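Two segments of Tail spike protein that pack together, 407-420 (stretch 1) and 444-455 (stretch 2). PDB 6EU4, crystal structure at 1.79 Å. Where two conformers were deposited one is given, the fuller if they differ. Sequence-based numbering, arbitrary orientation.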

# COMPACT_ATOMS: atom_id res chain seq x y z
N ALA A 407 -9.07 -19.64 -10.19
CA ALA A 407 -8.71 -18.66 -11.20
C ALA A 407 -8.69 -19.27 -12.59
O ALA A 407 -8.38 -20.45 -12.77
CB ALA A 407 -7.35 -18.05 -10.92
N TYR A 408 -9.05 -18.44 -13.56
CA TYR A 408 -8.89 -18.69 -14.98
C TYR A 408 -8.07 -17.55 -15.54
O TYR A 408 -8.42 -16.38 -15.32
CB TYR A 408 -10.23 -18.76 -15.70
CG TYR A 408 -10.08 -18.99 -17.18
CD1 TYR A 408 -9.52 -20.16 -17.67
CD2 TYR A 408 -10.51 -18.04 -18.09
CE1 TYR A 408 -9.39 -20.38 -19.00
CE2 TYR A 408 -10.38 -18.27 -19.45
CZ TYR A 408 -9.83 -19.44 -19.89
OH TYR A 408 -9.67 -19.69 -21.24
N VAL A 409 -6.99 -17.88 -16.23
CA VAL A 409 -6.00 -16.91 -16.66
C VAL A 409 -5.76 -17.12 -18.15
O VAL A 409 -5.33 -18.20 -18.56
CB VAL A 409 -4.68 -17.04 -15.88
CG1 VAL A 409 -3.81 -15.82 -16.11
CG2 VAL A 409 -4.93 -17.24 -14.38
N GLU A 410 -6.02 -16.09 -18.96
CA GLU A 410 -5.94 -16.24 -20.41
C GLU A 410 -5.50 -14.96 -21.10
O GLU A 410 -5.41 -13.88 -20.49
CB GLU A 410 -7.29 -16.71 -20.98
CG GLU A 410 -8.36 -15.64 -21.06
CD GLU A 410 -8.33 -14.85 -22.37
OE1 GLU A 410 -8.19 -13.61 -22.32
OE2 GLU A 410 -8.42 -15.47 -23.45
N GLY A 411 -5.24 -15.09 -22.40
CA GLY A 411 -5.05 -13.95 -23.28
C GLY A 411 -3.91 -13.01 -22.89
O GLY A 411 -4.08 -11.78 -22.90
N GLY A 412 -2.75 -13.57 -22.57
CA GLY A 412 -1.59 -12.79 -22.20
C GLY A 412 -1.57 -12.33 -20.76
O GLY A 412 -0.65 -11.59 -20.38
N SER A 413 -2.54 -12.73 -19.95
CA SER A 413 -2.64 -12.29 -18.56
C SER A 413 -1.61 -12.99 -17.68
O SER A 413 -1.03 -14.02 -18.04
CB SER A 413 -4.02 -12.55 -18.01
OG SER A 413 -4.99 -11.78 -18.73
N VAL A 414 -1.41 -12.43 -16.49
CA VAL A 414 -0.57 -13.03 -15.46
C VAL A 414 -1.32 -12.96 -14.14
O VAL A 414 -1.99 -11.97 -13.84
CB VAL A 414 0.81 -12.35 -15.38
CG1 VAL A 414 0.69 -10.89 -15.03
CG2 VAL A 414 1.70 -13.08 -14.38
N PHE A 415 -1.23 -14.05 -13.38
CA PHE A 415 -1.90 -14.21 -12.09
C PHE A 415 -0.85 -14.68 -11.09
O PHE A 415 -0.15 -15.66 -11.35
CB PHE A 415 -3.04 -15.24 -12.20
CG PHE A 415 -3.79 -15.48 -10.92
CD1 PHE A 415 -4.49 -14.46 -10.28
CD2 PHE A 415 -3.84 -16.76 -10.37
CE1 PHE A 415 -5.22 -14.70 -9.13
CE2 PHE A 415 -4.57 -17.00 -9.21
CZ PHE A 415 -5.25 -15.97 -8.58
N GLU A 416 -0.76 -13.99 -9.96
CA GLU A 416 0.28 -14.24 -8.96
C GLU A 416 -0.39 -14.45 -7.60
O GLU A 416 -1.25 -13.66 -7.21
CB GLU A 416 1.29 -13.08 -8.90
CG GLU A 416 2.04 -12.87 -10.23
CD GLU A 416 2.73 -11.50 -10.36
OE1 GLU A 416 2.27 -10.49 -9.80
OE2 GLU A 416 3.75 -11.42 -11.06
N VAL A 417 -0.01 -15.52 -6.90
CA VAL A 417 -0.51 -15.82 -5.56
C VAL A 417 0.67 -16.01 -4.64
O VAL A 417 1.46 -16.95 -4.82
CB VAL A 417 -1.40 -17.08 -5.53
CG1 VAL A 417 -1.94 -17.34 -4.10
CG2 VAL A 417 -2.57 -16.97 -6.50
N SER A 418 0.78 -15.15 -3.63
CA SER A 418 1.89 -15.22 -2.68
C SER A 418 1.80 -16.47 -1.81
O SER A 418 0.72 -17.04 -1.64
CB SER A 418 1.88 -13.97 -1.79
OG SER A 418 0.84 -14.05 -0.83
N PRO A 419 2.93 -16.89 -1.21
CA PRO A 419 2.89 -18.07 -0.32
C PRO A 419 2.12 -17.85 0.97
O PRO A 419 1.72 -18.84 1.59
CB PRO A 419 4.38 -18.35 -0.02
CG PRO A 419 5.06 -17.07 -0.25
CD PRO A 419 4.29 -16.38 -1.38
N GLU A 420 1.89 -16.61 1.38
CA GLU A 420 1.19 -16.34 2.63
C GLU A 420 -0.29 -16.04 2.41
O GLU A 420 -1.01 -15.84 3.40
CB GLU A 420 1.88 -15.21 3.39
CG GLU A 420 1.77 -13.81 2.84
CD GLU A 420 2.73 -13.49 1.66
OE1 GLU A 420 3.56 -14.34 1.22
OE2 GLU A 420 2.67 -12.33 1.18
N TYR A 444 -6.35 -22.42 -13.43
CA TYR A 444 -6.35 -22.91 -14.80
C TYR A 444 -5.90 -21.79 -15.72
O TYR A 444 -6.43 -20.69 -15.64
CB TYR A 444 -7.75 -23.39 -15.19
CG TYR A 444 -8.19 -24.48 -14.24
CD1 TYR A 444 -7.62 -25.74 -14.31
CD2 TYR A 444 -9.11 -24.23 -13.24
CE1 TYR A 444 -7.99 -26.76 -13.43
CE2 TYR A 444 -9.49 -25.22 -12.35
CZ TYR A 444 -8.92 -26.48 -12.45
OH TYR A 444 -9.30 -27.46 -11.55
N TYR A 445 -4.97 -22.09 -16.63
CA TYR A 445 -4.43 -21.04 -17.48
C TYR A 445 -4.17 -21.58 -18.87
O TYR A 445 -4.01 -22.78 -19.07
CB TYR A 445 -3.16 -20.44 -16.87
CG TYR A 445 -2.01 -21.41 -16.63
CD1 TYR A 445 -1.98 -22.22 -15.50
CD2 TYR A 445 -0.95 -21.49 -17.51
CE1 TYR A 445 -0.95 -23.09 -15.27
CE2 TYR A 445 0.11 -22.37 -17.29
CZ TYR A 445 0.10 -23.16 -16.16
OH TYR A 445 1.14 -24.03 -15.95
N THR A 446 -4.18 -20.67 -19.85
CA THR A 446 -3.94 -21.07 -21.23
C THR A 446 -2.46 -21.03 -21.58
O THR A 446 -1.62 -20.52 -20.83
CB THR A 446 -4.73 -20.18 -22.18
OG1 THR A 446 -4.21 -18.85 -22.09
CG2 THR A 446 -6.22 -20.16 -21.83
N THR A 447 -2.14 -21.56 -22.77
CA THR A 447 -0.75 -21.55 -23.21
C THR A 447 -0.23 -20.14 -23.49
O THR A 447 0.98 -19.96 -23.60
CB THR A 447 -0.57 -22.41 -24.47
OG1 THR A 447 -1.51 -22.03 -25.46
CG2 THR A 447 -0.79 -23.86 -24.15
N ASN A 448 -1.14 -19.18 -23.62
CA ASN A 448 -0.85 -17.76 -23.76
C ASN A 448 -1.28 -17.07 -22.47
O ASN A 448 -2.20 -16.25 -22.47
CB ASN A 448 -1.57 -17.17 -24.97
CG ASN A 448 -1.26 -15.71 -25.18
OD1 ASN A 448 -0.18 -15.23 -24.82
ND2 ASN A 448 -2.20 -14.98 -25.77
N ALA A 449 -0.68 -17.49 -21.37
CA ALA A 449 -0.87 -16.83 -20.09
C ALA A 449 0.31 -17.20 -19.21
O ALA A 449 1.09 -18.10 -19.53
CB ALA A 449 -2.19 -17.24 -19.43
N SER A 450 0.44 -16.48 -18.11
CA SER A 450 1.51 -16.71 -17.14
C SER A 450 0.93 -16.80 -15.74
O SER A 450 -0.04 -16.11 -15.40
CB SER A 450 2.55 -15.59 -17.19
OG SER A 450 3.22 -15.57 -18.47
N VAL A 451 1.57 -17.64 -14.92
CA VAL A 451 1.20 -17.79 -13.52
C VAL A 451 2.45 -17.87 -12.66
O VAL A 451 3.50 -18.38 -13.08
CB VAL A 451 0.33 -19.05 -13.27
CG1 VAL A 451 -1.01 -18.93 -14.01
CG2 VAL A 451 1.05 -20.31 -13.70
N ASP A 452 2.33 -17.36 -11.43
CA ASP A 452 3.36 -17.49 -10.40
C ASP A 452 2.56 -17.64 -9.12
O ASP A 452 2.18 -16.65 -8.50
CB ASP A 452 4.32 -16.31 -10.36
CG ASP A 452 5.40 -16.47 -9.31
OD1 ASP A 452 5.32 -17.41 -8.50
OD2 ASP A 452 6.32 -15.62 -9.29
N ALA A 453 2.25 -18.88 -8.76
CA ALA A 453 1.23 -19.13 -7.75
C ALA A 453 1.62 -20.29 -6.85
O ALA A 453 1.94 -21.39 -7.33
CB ALA A 453 -0.13 -19.44 -8.39
N TYR A 454 1.56 -20.04 -5.55
CA TYR A 454 1.66 -21.12 -4.59
C TYR A 454 0.37 -21.92 -4.54
O TYR A 454 -0.73 -21.36 -4.41
CB TYR A 454 2.00 -20.58 -3.20
CG TYR A 454 3.48 -20.39 -3.03
CD1 TYR A 454 4.11 -19.23 -3.50
CD2 TYR A 454 4.25 -21.36 -2.41
CE1 TYR A 454 5.47 -19.07 -3.36
CE2 TYR A 454 5.61 -21.19 -2.26
CZ TYR A 454 6.22 -20.06 -2.72
OH TYR A 454 7.58 -19.93 -2.57
N VAL A 455 0.52 -23.24 -4.64
CA VAL A 455 -0.58 -24.17 -4.48
C VAL A 455 -0.10 -25.31 -3.59
O VAL A 455 0.83 -26.04 -3.96
CB VAL A 455 -1.09 -24.69 -5.83
CG1 VAL A 455 -2.20 -25.70 -5.62
CG2 VAL A 455 -1.55 -23.54 -6.72
O HOH W 1 -5.47 -17.41 -24.18
O HOH W 2 5.97 -12.95 -8.85
O HOH W 3 4.23 -16.68 -5.96

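The contact is built first from backbone. Two pairs of parallel strands lie in register, Tyr408 beside Tyr444 and Val409 beside Tyr445, then Val414 through Val417 beside Ser450 through Ala453, with a loop in each chain segment between them. In the second run the hydrogen bonds alternate across the gap: Ser450 N gives to Ser413 O (2.9 Å), Phe415 N to Ser450 O (3.1 Å), Asp452 N to Phe415 O (3.0 Å) and Val417 N to Asp452 O (2.9 Å). Residues paired in register send their side chains to the same face of the sheet, so each rotamer is set beside its partner's.

On the face of Val409, Phe415 and Val417, the packing is apolar. Val409 is t, and its two methyls reach different neighbours: CG1 lies 4.0 Å from Ala449 CB, while CG2 lies 4.3 Å from Val451 CG1. It thus reaches past its partner Tyr445 to residues on the far side of the loop, Ala449 and Val451. Its own partner, Tyr445, meets it at the beta carbons, Val409 CB to Tyr445 CB being 3.9 Å; with chi1 at p, the tyrosine ring leads away from stretch 1. Val417, also t, sits beside small Ala453, CB to CB 3.9 Å.

The other face carries polar groups. Val414, at p, brings CG2 to 3.9 Å from Ser450 CB. Glu416 (m, then t) and Asp452 (t) are both acidic, yet their nearest side-chain approach is through carbon, Glu416 CG to Asp452 CB at 4.1 Å. Water 2 donates to Asp452 OD2 at 2.7 Å and, weakly, to Glu416 OE2 at 3.5 Å, so a bridging donor lies between like charges.

The loops meet through backbone as well. A type I' turn from Glu410 to Ser413 puts Gly411 and Gly412 at positive phi, which favours glycine, and Gly412 N donates to Asn448 O at 2.7 Å. Ser413, at m, turns OG back to Glu410 O (2.8 Å), the same oxygen that accepts Ser413 N at 3.1 Å. Thr446, at p, has OG1 2.8 Å from water 1, and the same water accepts from Gly411 N at 2.9 Å. Thr446 CG2 rests 3.5 Å from Tyr408 OH.

At the far end Tyr454, chi1 -85° and chi2 83°, turns a ring face to Pro419. Pro419 CB stands 3.5 Å from the Tyr454 ring centroid, only 6° off the normal, a CH-pi contact that closes the strand pair just after Tyr454 N donates to Val417 O (3.2 Å).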